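Local coordinates for NAD(+) phosphorylase MbcT (Mycobacterium tuberculosis, PDB 6FKG), which is a toxin that degrades NAD(+) by phosphorolysis and kills the bacterium producing it unless neutralised by the antitoxin MbcA, at residues E20-A31 / A88-L99; A35-R43 / L52-A60. All blocks are in the same frame, centred on the assembly; numbering follows the deposited sequence. Where two conformers were deposited one is given.

How the interactions relate
From the N terminus, the chain runs through strand 19-30, turns by way of residues 35-37 into helix 39-44, loops back into strand 56-60 and, after helices 63-76 and 81-84, returns in strand 89-103. Interaction 2 (35-43 with 52-60) closes a short local loop, and interaction 1 (20-31 with 88-99) closes a much longer one around it; the two are nested and do not cross. They also touch. R27, in the first strand of interaction 1, reaches A35 O and S37 O in interaction 2, and Y26 is joined by a backbone bond to A60. The segment leading into the helix, and the end of strand 56-60, are thereby tied to strand 19-30.

Interaction 1. Residues E20-A31 / A88-L99; sequences EWSETCYRYTGA and AYRLHTIDVTDL
H92 reaches across to T29, adding a side-chain bond to an antiparallel strand pair that rests largely on its backbone. H92 NE2 donates to T29 OG1 at 2.8 Å, with the hydroxyl in the plane of the imidazole, and the two side chains meet at about a right angle. T29 OG1 in turn donates to G30 O at 2.7 Å; a chi1 of 67° sets OG1 between its own N and carbonyl carbon, where it can serve both partners. H92 ND1 is hydrogen-bonded to S172 OG, so both ring nitrogens are engaged.

Along the backbone, W21, E23, C25, R27 and T29 each give and receive one bond, paired with L99, V96, I94, H92 and R90. A31 N, donating to A88 O at 2.9 Å, continues the pairing past G30. Near D98 the regular alternation breaks: D98 and L99 both face W21, a G1 beta bulge. D98 N, displaced from the pattern, is taken by S22 OG at 2.9 Å.

T24 and D95 lie side by side, and T24 OG1 donates to D95 OD1 at 2.8 Å from the syn side, tilted 32° out of the carboxylate plane; D95 OD2 is held by R170 in a salt bridge. At the bulge the carboxylates of E20 and D98 are stacked nearly parallel, E20 OE1 lying 3.6 Å from D98 OD1, and this closeness of like charges may raise the proton affinity of one of them.

Around the pair, Y26, Y28 and L91 pack on helix 63-76, while C25, R27 and I94 meet strand 56-60. W21, V96 and L99 converge on L153 of strand 150-156, and strand 167-174 pairs with strand 89-103 through L91 and T93.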
# COMPACT_ATOMS: atom_id res chain seq x y z
N GLU B 20 -1.07 47.58 19.30
CA GLU B 20 0.06 47.42 20.20
C GLU B 20 -0.44 47.24 21.62
O GLU B 20 -1.15 48.09 22.15
CB GLU B 20 1.02 48.62 20.12
CG GLU B 20 1.98 48.54 18.96
CD GLU B 20 3.14 49.51 19.09
OE1 GLU B 20 3.02 50.49 19.85
OE2 GLU B 20 4.17 49.29 18.42
N TRP B 21 -0.08 46.12 22.22
CA TRP B 21 -0.62 45.76 23.51
C TRP B 21 0.48 45.63 24.56
O TRP B 21 1.49 44.95 24.34
CB TRP B 21 -1.39 44.46 23.38
CG TRP B 21 -2.29 44.13 24.51
CD1 TRP B 21 -3.48 44.72 24.82
CD2 TRP B 21 -2.10 43.09 25.47
NE1 TRP B 21 -4.04 44.11 25.92
CE2 TRP B 21 -3.21 43.10 26.34
CE3 TRP B 21 -1.09 42.14 25.68
CZ2 TRP B 21 -3.33 42.22 27.40
CZ3 TRP B 21 -1.22 41.26 26.73
CH2 TRP B 21 -2.33 41.30 27.57
N SER B 22 0.29 46.27 25.69
CA SER B 22 1.23 46.12 26.79
C SER B 22 0.50 45.70 28.05
O SER B 22 -0.53 46.26 28.41
CB SER B 22 1.99 47.43 27.04
OG SER B 22 2.53 47.92 25.83
N GLU B 23 1.04 44.70 28.73
CA GLU B 23 0.45 44.23 29.96
C GLU B 23 1.44 43.36 30.73
O GLU B 23 2.36 42.79 30.13
CB GLU B 23 -0.83 43.44 29.67
CG GLU B 23 -1.56 42.87 30.88
CD GLU B 23 -2.12 43.94 31.80
OE1 GLU B 23 -1.34 44.57 32.55
OE2 GLU B 23 -3.35 44.14 31.77
N THR B 24 1.25 43.29 32.04
CA THR B 24 1.93 42.30 32.85
C THR B 24 1.15 40.99 32.75
O THR B 24 -0.04 40.94 33.10
CB THR B 24 2.03 42.74 34.32
OG1 THR B 24 2.81 43.94 34.40
CG2 THR B 24 2.68 41.66 35.14
N CYS B 25 1.80 39.94 32.26
CA CYS B 25 1.12 38.68 31.98
C CYS B 25 1.72 37.53 32.77
O CYS B 25 2.76 37.67 33.42
CB CYS B 25 1.18 38.34 30.49
SG CYS B 25 0.27 39.51 29.44
N TYR B 26 1.06 36.38 32.68
CA TYR B 26 1.40 35.25 33.52
C TYR B 26 1.38 33.97 32.71
O TYR B 26 0.50 33.75 31.87
CB TYR B 26 0.43 35.15 34.70
CG TYR B 26 0.47 36.37 35.57
CD1 TYR B 26 -0.30 37.49 35.27
CD2 TYR B 26 1.32 36.43 36.67
CE1 TYR B 26 -0.24 38.63 36.06
CE2 TYR B 26 1.39 37.56 37.45
CZ TYR B 26 0.61 38.65 37.14
OH TYR B 26 0.68 39.76 37.93
N ARG B 27 2.36 33.13 32.98
CA ARG B 27 2.48 31.85 32.33
C ARG B 27 2.89 30.82 33.37
O ARG B 27 3.67 31.15 34.26
CB ARG B 27 3.53 31.93 31.22
CG ARG B 27 3.69 30.65 30.51
CD ARG B 27 4.98 30.60 29.70
NE ARG B 27 4.95 29.36 28.95
CZ ARG B 27 5.94 28.95 28.18
NH1 ARG B 27 7.04 29.69 28.05
NH2 ARG B 27 5.82 27.79 27.53
N TYR B 28 2.43 29.57 33.26
CA TYR B 28 2.96 28.54 34.15
C TYR B 28 3.67 27.47 33.31
O TYR B 28 3.35 27.26 32.13
CB TYR B 28 1.85 27.93 35.06
CG TYR B 28 0.95 26.95 34.34
CD1 TYR B 28 -0.05 27.40 33.49
CD2 TYR B 28 1.09 25.58 34.52
CE1 TYR B 28 -0.86 26.51 32.81
CE2 TYR B 28 0.28 24.68 33.84
CZ TYR B 28 -0.69 25.15 32.99
OH TYR B 28 -1.50 24.26 32.32
N THR B 29 4.71 26.87 33.89
CA THR B 29 5.44 25.80 33.24
C THR B 29 5.88 24.83 34.32
O THR B 29 5.88 25.18 35.50
CB THR B 29 6.73 26.29 32.50
OG1 THR B 29 7.68 26.76 33.46
CG2 THR B 29 6.42 27.38 31.48
N GLY B 30 6.30 23.64 33.92
CA GLY B 30 7.10 22.82 34.80
C GLY B 30 8.28 23.63 35.30
O GLY B 30 8.78 24.53 34.60
N ALA B 31 8.73 23.30 36.50
CA ALA B 31 9.75 24.08 37.20
C ALA B 31 11.08 24.11 36.46
O ALA B 31 11.88 25.02 36.64
CB ALA B 31 9.94 23.54 38.62
N ALA B 88 6.16 19.54 40.19
CA ALA B 88 6.80 20.84 40.35
C ALA B 88 6.51 21.80 39.19
O ALA B 88 7.02 21.62 38.08
CB ALA B 88 8.30 20.66 40.50
N TYR B 89 5.70 22.82 39.45
CA TYR B 89 5.44 23.87 38.47
C TYR B 89 5.87 25.23 39.01
O TYR B 89 6.00 25.43 40.22
CB TYR B 89 3.96 23.95 38.10
CG TYR B 89 3.44 22.80 37.27
CD1 TYR B 89 2.99 21.63 37.88
CD2 TYR B 89 3.40 22.89 35.89
CE1 TYR B 89 2.51 20.57 37.10
CE2 TYR B 89 2.93 21.84 35.10
CZ TYR B 89 2.47 20.68 35.72
OH TYR B 89 2.00 19.65 34.95
N ARG B 90 6.08 26.17 38.10
CA ARG B 90 6.40 27.54 38.49
C ARG B 90 5.51 28.53 37.74
O ARG B 90 5.05 28.26 36.63
CB ARG B 90 7.88 27.84 38.24
CG ARG B 90 8.80 27.13 39.24
CD ARG B 90 10.24 27.60 39.13
NE ARG B 90 11.07 27.06 40.20
CZ ARG B 90 12.39 27.01 40.16
NH1 ARG B 90 13.08 26.50 41.18
NH2 ARG B 90 13.04 27.47 39.09
N LEU B 91 5.26 29.66 38.39
CA LEU B 91 4.45 30.73 37.84
C LEU B 91 5.35 31.89 37.48
O LEU B 91 6.03 32.47 38.34
CB LEU B 91 3.38 31.18 38.85
CG LEU B 91 2.53 32.37 38.40
CD1 LEU B 91 1.71 32.06 37.16
CD2 LEU B 91 1.63 32.80 39.54
N HIS B 92 5.34 32.24 36.20
CA HIS B 92 6.18 33.30 35.66
C HIS B 92 5.41 34.56 35.39
O HIS B 92 4.39 34.54 34.72
CB HIS B 92 6.83 32.83 34.35
CG HIS B 92 7.46 31.49 34.46
ND1 HIS B 92 8.60 31.27 35.20
CD2 HIS B 92 7.11 30.30 33.93
CE1 HIS B 92 8.93 29.99 35.11
NE2 HIS B 92 8.04 29.38 34.34
N THR B 93 5.93 35.66 35.91
CA THR B 93 5.39 36.97 35.65
C THR B 93 6.20 37.58 34.52
O THR B 93 7.41 37.75 34.66
CB THR B 93 5.48 37.86 36.89
OG1 THR B 93 4.79 37.23 37.97
CG2 THR B 93 4.86 39.22 36.62
N ILE B 94 5.55 37.88 33.41
CA ILE B 94 6.23 38.32 32.20
C ILE B 94 5.60 39.60 31.69
O ILE B 94 4.43 39.62 31.31
CB ILE B 94 6.19 37.24 31.10
CG1 ILE B 94 6.91 35.97 31.58
CG2 ILE B 94 6.81 37.77 29.79
CD1 ILE B 94 6.61 34.71 30.76
N ASP B 95 6.38 40.68 31.71
CA ASP B 95 5.93 41.95 31.17
C ASP B 95 5.97 41.95 29.64
O ASP B 95 7.00 41.62 29.04
CB ASP B 95 6.78 43.11 31.71
CG ASP B 95 6.42 43.49 33.13
OD1 ASP B 95 5.33 43.13 33.60
OD2 ASP B 95 7.24 44.19 33.78
N VAL B 96 4.85 42.31 29.03
CA VAL B 96 4.75 42.39 27.57
C VAL B 96 4.63 43.85 27.16
O VAL B 96 3.79 44.58 27.70
CB VAL B 96 3.53 41.59 27.05
CG1 VAL B 96 3.39 41.73 25.54
CG2 VAL B 96 3.64 40.13 27.47
N THR B 97 5.46 44.29 26.22
CA THR B 97 5.50 45.69 25.82
C THR B 97 5.32 45.88 24.32
O THR B 97 6.07 45.34 23.51
CB THR B 97 6.84 46.35 26.23
OG1 THR B 97 7.03 46.18 27.64
CG2 THR B 97 6.84 47.85 25.90
N ASP B 98 4.30 46.66 23.97
CA ASP B 98 3.98 47.04 22.60
C ASP B 98 3.95 45.87 21.61
O ASP B 98 4.41 46.00 20.48
CB ASP B 98 4.98 48.10 22.12
CG ASP B 98 4.91 49.37 22.94
OD1 ASP B 98 3.79 49.76 23.34
OD2 ASP B 98 5.97 49.99 23.18
N LEU B 99 3.37 44.75 22.02
CA LEU B 99 3.26 43.59 21.14
C LEU B 99 2.18 43.84 20.10
O LEU B 99 1.06 44.21 20.44
CB LEU B 99 2.94 42.32 21.95
CG LEU B 99 3.35 40.97 21.34
CD1 LEU B 99 4.86 40.86 21.29
CD2 LEU B 99 2.74 39.80 22.09

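Interaction 2. Residues A35-R43 / L52-A60; sequences ALSGEGARR and LLFPAIYLA
The N-terminal end of helix 39-44, with G38 at the N-cap position, is docked against the start of strand 56-60 and the loop leading into it. G38 O accepts A56 N at 3.1 Å, bringing the helix start close to P55, and the same oxygen also receives a weak bond from R42 N. One turn on, R42 O takes L52 N at 2.7 Å, on a lone pair in the carbonyl plane. One bond thus ties the helix to the loop at L52, the other to the first residue of the strand, A56.

Between them R42 does most of the side-chain work. With CG anti to its backbone N (chi1 -179°), the chain runs alongside P55, and the guanidinium is laid flat over the proline ring, CZ 4.0 Å from P55 CD. E39 OE1 meets its edge in plane through NH1, at 3.4 Å from R42 NH1, a weak bond within a salt bridge. R42 NE is buried with no polar partner, and R43 of the second subunit brings a like charge close by.

A41 CB fits into the angle between A56 and Y58, lying 3.3 Å from A56 O and near the edge of the tyrosine ring at CE1. A water receives A41 N weakly and donates to A56 O at 2.7 Å, bridging helix and strand. Further back, I57 CD1 presses on L36 O at 3.0 Å, a tight approach.

MbcA packs on this helix: its E111 receives S37 OG and G40 N, and its D107 pairs with R43, consistent with an antitoxin that blocks the active site. Within the toxin, strand 56-60 pairs with strand 150-156 through I57 and L59, while A35 and L36 rest on H92 and I94 of strand 89-103.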
# COMPACT_ATOMS: atom_id res chain seq x y z
N ALA B 35 11.02 29.98 30.99
CA ALA B 35 9.81 30.80 30.99
C ALA B 35 9.39 31.28 29.60
O ALA B 35 8.23 31.61 29.39
CB ALA B 35 10.00 32.00 31.92
N LEU B 36 10.33 31.37 28.67
CA LEU B 36 10.00 31.95 27.37
C LEU B 36 10.00 30.92 26.22
O LEU B 36 9.76 31.27 25.07
CB LEU B 36 10.96 33.10 27.04
CG LEU B 36 11.02 34.21 28.10
CD1 LEU B 36 12.06 35.26 27.76
CD2 LEU B 36 9.64 34.85 28.26
N SER B 37 10.27 29.65 26.53
CA SER B 37 10.27 28.60 25.50
C SER B 37 8.89 28.34 24.95
O SER B 37 7.90 28.32 25.69
CB SER B 37 10.83 27.28 26.05
OG SER B 37 10.47 26.19 25.21
N GLY B 38 8.80 28.13 23.63
CA GLY B 38 7.51 27.84 23.01
C GLY B 38 7.49 26.53 22.24
O GLY B 38 6.62 26.30 21.40
N GLU B 39 8.45 25.66 22.53
CA GLU B 39 8.62 24.44 21.75
C GLU B 39 7.52 23.40 21.99
O GLU B 39 7.25 22.58 21.12
CB GLU B 39 9.97 23.83 22.03
CG GLU B 39 11.08 24.79 21.71
CD GLU B 39 11.15 25.14 20.23
OE1 GLU B 39 10.74 24.30 19.39
OE2 GLU B 39 11.60 26.27 19.92
N GLY B 40 6.90 23.42 23.16
CA GLY B 40 5.87 22.45 23.48
C GLY B 40 4.64 22.64 22.62
O GLY B 40 4.06 21.68 22.09
N ALA B 41 4.24 23.90 22.48
CA ALA B 41 3.13 24.26 21.62
C ALA B 41 3.45 23.89 20.17
O ALA B 41 2.57 23.49 19.41
CB ALA B 41 2.80 25.74 21.74
N ARG B 42 4.71 24.02 19.78
CA ARG B 42 5.10 23.62 18.43
C ARG B 42 5.03 22.11 18.24
O ARG B 42 4.60 21.62 17.20
CB ARG B 42 6.51 24.10 18.09
CG ARG B 42 6.96 23.74 16.69
CD ARG B 42 8.46 23.87 16.54
NE ARG B 42 8.80 24.59 15.33
CZ ARG B 42 9.93 25.28 15.17
NH1 ARG B 42 10.83 25.33 16.14
NH2 ARG B 42 10.14 25.92 14.02
N ARG B 43 5.47 21.36 19.25
CA ARG B 43 5.51 19.91 19.11
C ARG B 43 4.10 19.30 19.06
O ARG B 43 3.84 18.41 18.26
CB ARG B 43 6.33 19.31 20.26
CG ARG B 43 7.82 19.24 19.93
CD ARG B 43 8.69 19.00 21.16
NE ARG B 43 8.31 17.80 21.90
CZ ARG B 43 8.78 16.58 21.65
NH1 ARG B 43 9.65 16.37 20.68
NH2 ARG B 43 8.37 15.56 22.41
N LEU B 52 4.18 22.10 14.60
CA LEU B 52 5.29 21.89 13.65
C LEU B 52 5.67 23.07 12.76
O LEU B 52 6.46 22.89 11.83
CB LEU B 52 4.98 20.69 12.74
CG LEU B 52 4.54 19.37 13.38
CD1 LEU B 52 4.29 18.32 12.29
CD2 LEU B 52 5.56 18.88 14.39
N LEU B 53 5.12 24.25 13.00
CA LEU B 53 5.49 25.38 12.15
C LEU B 53 6.23 26.49 12.90
O LEU B 53 7.15 27.11 12.36
CB LEU B 53 4.26 25.97 11.46
CG LEU B 53 3.76 25.14 10.28
CD1 LEU B 53 2.53 25.80 9.66
CD2 LEU B 53 4.87 24.96 9.25
N PHE B 54 5.81 26.74 14.13
CA PHE B 54 6.42 27.83 14.89
C PHE B 54 6.23 27.60 16.37
O PHE B 54 5.23 27.02 16.78
CB PHE B 54 5.84 29.20 14.48
CG PHE B 54 4.31 29.28 14.51
CD1 PHE B 54 3.63 29.68 15.66
CD2 PHE B 54 3.56 29.00 13.37
CE1 PHE B 54 2.23 29.77 15.68
CE2 PHE B 54 2.17 29.10 13.37
CZ PHE B 54 1.50 29.48 14.52
N PRO B 55 7.19 28.08 17.18
CA PRO B 55 7.01 28.09 18.63
C PRO B 55 5.90 29.05 19.01
O PRO B 55 5.66 30.05 18.31
CB PRO B 55 8.37 28.58 19.17
CG PRO B 55 9.32 28.54 18.02
CD PRO B 55 8.50 28.62 16.77
N ALA B 56 5.21 28.75 20.09
CA ALA B 56 4.17 29.65 20.60
C ALA B 56 4.14 29.59 22.11
O ALA B 56 4.37 28.53 22.70
CB ALA B 56 2.80 29.29 20.01
N ILE B 57 3.85 30.73 22.73
CA ILE B 57 3.81 30.88 24.18
C ILE B 57 2.42 31.31 24.59
O ILE B 57 1.91 32.29 24.05
CB ILE B 57 4.79 31.95 24.69
CG1 ILE B 57 6.24 31.65 24.29
CG2 ILE B 57 4.71 32.08 26.20
CD1 ILE B 57 7.17 32.79 24.70
N TYR B 58 1.82 30.63 25.56
CA TYR B 58 0.50 31.00 26.02
C TYR B 58 0.56 31.72 27.37
O TYR B 58 1.10 31.18 28.35
CB TYR B 58 -0.38 29.74 26.10
CG TYR B 58 -0.81 29.25 24.73
CD1 TYR B 58 0.05 28.50 23.94
CD2 TYR B 58 -2.07 29.58 24.22
CE1 TYR B 58 -0.34 28.06 22.67
CE2 TYR B 58 -2.46 29.15 22.96
CZ TYR B 58 -1.58 28.40 22.19
OH TYR B 58 -1.96 27.99 20.94
N LEU B 59 0.04 32.95 27.41
CA LEU B 59 0.03 33.76 28.63
C LEU B 59 -1.38 34.22 28.95
O LEU B 59 -2.21 34.31 28.06
CB LEU B 59 0.94 34.98 28.49
CG LEU B 59 2.39 34.63 28.09
CD1 LEU B 59 2.69 35.19 26.72
CD2 LEU B 59 3.36 35.17 29.10
N ALA B 60 -1.63 34.55 30.22
CA ALA B 60 -2.91 35.13 30.62
C ALA B 60 -2.68 36.55 31.15
O ALA B 60 -1.56 36.86 31.56
CB ALA B 60 -3.58 34.27 31.67
O HOH W 1 4.50 26.51 24.53